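Local coordinates for HTH cro/C1-type domain-containing protein (Pseudomonas aeruginosa PAO1, PDB 7CSW), which is the antitoxin HigA, a helix-turn-helix protein that binds promoter DNA, here that of the pa2440 gene, at a contact of chain A with DNA. Numbering follows the deposited sequence.

A contact of chain A with DNA. Residues 37, 40, 49-50, 52, 55. With nucleotides of chain B.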
loop_
_atom_site.group_PDB
_atom_site.type_symbol
_atom_site.label_atom_id
_atom_site.label_comp_id
_atom_site.label_asym_id
_atom_site.label_seq_id
_atom_site.Cartn_x
_atom_site.Cartn_y
_atom_site.Cartn_z
ATOM N N SER A 37 1.934 -7.092 -19.428
ATOM C CA SER A 37 0.925 -7.773 -20.230
ATOM C C SER A 37 -0.388 -6.997 -20.225
ATOM O O SER A 37 -0.715 -6.295 -19.267
ATOM C CB SER A 37 0.692 -9.209 -19.736
ATOM O OG SER A 37 -0.042 -9.243 -18.531
ATOM N N THR A 40 -2.750 -7.058 -17.277
ATOM C CA THR A 40 -2.356 -6.269 -16.116
ATOM C C THR A 40 -3.029 -4.900 -16.141
ATOM O O THR A 40 -3.651 -4.483 -15.155
ATOM C CB THR A 40 -0.831 -6.153 -16.049
ATOM O OG1 THR A 40 -0.288 -7.382 -15.546
ATOM C CG2 THR A 40 -0.418 -5.031 -15.107
ATOM N N ARG A 49 -8.044 -5.147 -10.061
ATOM C CA ARG A 49 -6.697 -5.329 -9.552
ATOM C C ARG A 49 -6.193 -4.002 -9.010
ATOM O O ARG A 49 -6.448 -2.946 -9.596
ATOM C CB ARG A 49 -5.742 -5.843 -10.633
ATOM C CG ARG A 49 -4.369 -6.225 -10.065
ATOM C CD ARG A 49 -3.348 -6.388 -11.168
ATOM N NE ARG A 49 -3.729 -7.454 -12.092
ATOM C CZ ARG A 49 -2.896 -8.035 -12.953
ATOM N NH1 ARG A 49 -3.347 -8.991 -13.749
ATOM N NH2 ARG A 49 -1.614 -7.668 -13.017
ATOM N N GLY A 50 -5.478 -4.064 -7.901
ATOM C CA GLY A 50 -4.900 -2.871 -7.325
ATOM C C GLY A 50 -3.593 -2.529 -7.992
ATOM O O GLY A 50 -3.077 -3.279 -8.824
ATOM N N SER A 52 0.255 -2.227 -7.842
ATOM C CA SER A 52 1.432 -2.672 -7.114
ATOM C C SER A 52 2.494 -1.576 -7.106
ATOM O O SER A 52 2.431 -0.608 -7.869
ATOM C CB SER A 52 2.012 -3.936 -7.743
ATOM O OG SER A 52 2.593 -3.602 -8.996
ATOM N N MET A 55 3.942 -1.320 -10.533
ATOM C CA MET A 55 3.077 -0.599 -11.465
ATOM C C MET A 55 3.059 0.897 -11.165
ATOM O O MET A 55 3.007 1.710 -12.089
ATOM C CB MET A 55 1.655 -1.169 -11.442
ATOM C CG MET A 55 1.424 -2.288 -12.456
ATOM S SD MET A 55 1.803 -1.774 -14.147
ATOM C CE MET A 55 0.508 -0.600 -14.401
ATOM P P DG B 15 -3.638 -6.858 -6.103
ATOM O OP1 DG B 15 -3.232 -5.556 -5.516
ATOM O OP2 DG B 15 -4.938 -6.996 -6.800
ATOM O "O5'" DG B 15 -2.456 -7.324 -7.072
ATOM C "C5'" DG B 15 -1.125 -7.294 -6.563
ATOM C "C4'" DG B 15 -0.140 -7.876 -7.548
ATOM O "O4'" DG B 15 -0.298 -9.305 -7.606
ATOM C "C3'" DG B 15 -0.260 -7.372 -8.983
ATOM O "O3'" DG B 15 1.026 -7.117 -9.472
ATOM C "C2'" DG B 15 -0.916 -8.541 -9.720
ATOM C "C1'" DG B 15 -0.368 -9.724 -8.952
ATOM N N9 DG B 15 -1.219 -10.890 -8.978
ATOM C C8 DG B 15 -2.565 -10.926 -8.719
ATOM N N7 DG B 15 -3.069 -12.125 -8.775
ATOM C C5 DG B 15 -1.978 -12.937 -9.065
ATOM C C6 DG B 15 -1.918 -14.327 -9.242
ATOM O O6 DG B 15 -2.844 -15.141 -9.175
ATOM N N1 DG B 15 -0.629 -14.760 -9.540
ATOM C C2 DG B 15 0.466 -13.943 -9.648
ATOM N N2 DG B 15 1.628 -14.554 -9.946
ATOM N N3 DG B 15 0.426 -12.620 -9.479
ATOM C C4 DG B 15 -0.832 -12.193 -9.192
ATOM P P DC B 16 1.234 -6.443 -10.909
ATOM O OP1 DC B 16 2.406 -5.535 -10.738
ATOM O OP2 DC B 16 -0.054 -5.901 -11.397
ATOM O "O5'" DC B 16 1.567 -7.679 -11.867
ATOM C "C5'" DC B 16 2.730 -8.470 -11.660
ATOM C "C4'" DC B 16 2.673 -9.713 -12.531
ATOM O "O4'" DC B 16 1.677 -10.606 -12.026
ATOM C "C3'" DC B 16 2.241 -9.476 -13.973
ATOM O "O3'" DC B 16 3.389 -9.231 -14.789
ATOM C "C2'" DC B 16 1.541 -10.789 -14.363
ATOM C "C1'" DC B 16 1.412 -11.546 -13.035
ATOM N N1 DC B 16 0.071 -12.143 -12.818
ATOM C C2 DC B 16 -0.095 -13.528 -12.967
ATOM O O2 DC B 16 0.880 -14.225 -13.260
ATOM N N3 DC B 16 -1.328 -14.067 -12.786
ATOM C C4 DC B 16 -2.360 -13.285 -12.491
ATOM N N4 DC B 16 -3.554 -13.870 -12.322
ATOM C C5 DC B 16 -2.214 -11.868 -12.338
ATOM C C6 DC B 16 -0.994 -11.346 -12.511
ATOM P P DG B 17 3.233 -8.893 -16.357
ATOM O OP1 DG B 17 4.469 -8.144 -16.678
ATOM O OP2 DG B 17 1.909 -8.299 -16.655
ATOM O "O5'" DG B 17 3.280 -10.336 -17.044
ATOM C "C5'" DG B 17 4.286 -11.261 -16.675
ATOM C "C4'" DG B 17 4.062 -12.620 -17.333
ATOM O "O4'" DG B 17 2.924 -13.292 -16.724
ATOM C "C3'" DG B 17 3.794 -12.593 -18.837
ATOM O "O3'" DG B 17 4.528 -13.640 -19.469
ATOM C "C2'" DG B 17 2.286 -12.808 -18.941
ATOM C "C1'" DG B 17 1.990 -13.671 -17.725
ATOM N N9 DG B 17 0.652 -13.437 -17.186
ATOM C C8 DG B 17 0.093 -12.224 -16.900
ATOM N N7 DG B 17 -1.118 -12.302 -16.423
ATOM C C5 DG B 17 -1.377 -13.658 -16.395
ATOM C C6 DG B 17 -2.530 -14.341 -15.964
ATOM O O6 DG B 17 -3.582 -13.858 -15.517
ATOM N N1 DG B 17 -2.385 -15.732 -16.088
ATOM C C2 DG B 17 -1.255 -16.365 -16.567
ATOM N N2 DG B 17 -1.305 -17.705 -16.617
ATOM N N3 DG B 17 -0.152 -15.724 -16.968
ATOM C C4 DG B 17 -0.290 -14.376 -16.856
HETATM O O HOH W 1 -0.775 -3.388 -10.289
HETATM O O HOH W 2 -1.647 -9.909 -15.999
#
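The phosphate oxygen OP2 of DG17 is gripped by three donors from the helix-turn-helix domain: the backbone N and hydroxyl OG of Ser37 and the hydroxyl OG1 of Thr40. The amide of Ser37, just before the recognition helix 38-45, points at it nearly straight (161° at the hydrogen), N of Ser37 lying 3.0 Å from OP2 of DG17, and the helix's N-terminal end probably adds a favourable dipole. Serine suits this place because its short side chain, with OG in the crowded position between backbone N and carbonyl carbon, closes on the same oxygen as its own amide. Thr40 turns OG1 beside its backbone N (chi1 -77°). OG1 of Thr40 thus meets OP2 of DG17 at 2.6 Å; threonine joins this hydroxyl to a methyl, CG2, that lies toward the DC16 phosphate.

Arg49 serves the next phosphate back. Its chain, bent at chi3, runs alongside the DG15 sugar, CD of Arg49 3.6 Å from C2' of DG15, and turns the guanidinium edge toward OP2 of DC16. Its charge serves the salt bridge from NH2 to that in-plane oxygen, while CA of Thr40 packs over one face near the rim. Its length lets NH1 reach a water shared with Ser37 OG, Thr40 OG1 and the major-groove N7 of DG17, an indirect base contact.

OP1 of DC16 accepts a hydrogen bond from OG of Ser52 at 2.6 Å. Serine can also accept: its OG takes the N-H of Met55, capping helix 53-63, which probably helps leave the hydroxyl hydrogen for OP1. Gly50, with no side chain between backbone and DNA, donates its N-H to OP2 of DG15 at 171°. Its carbonyl O meets a second water, which links it to Ser52 N and whose O lies 2.8 Å from OP2 of DC16.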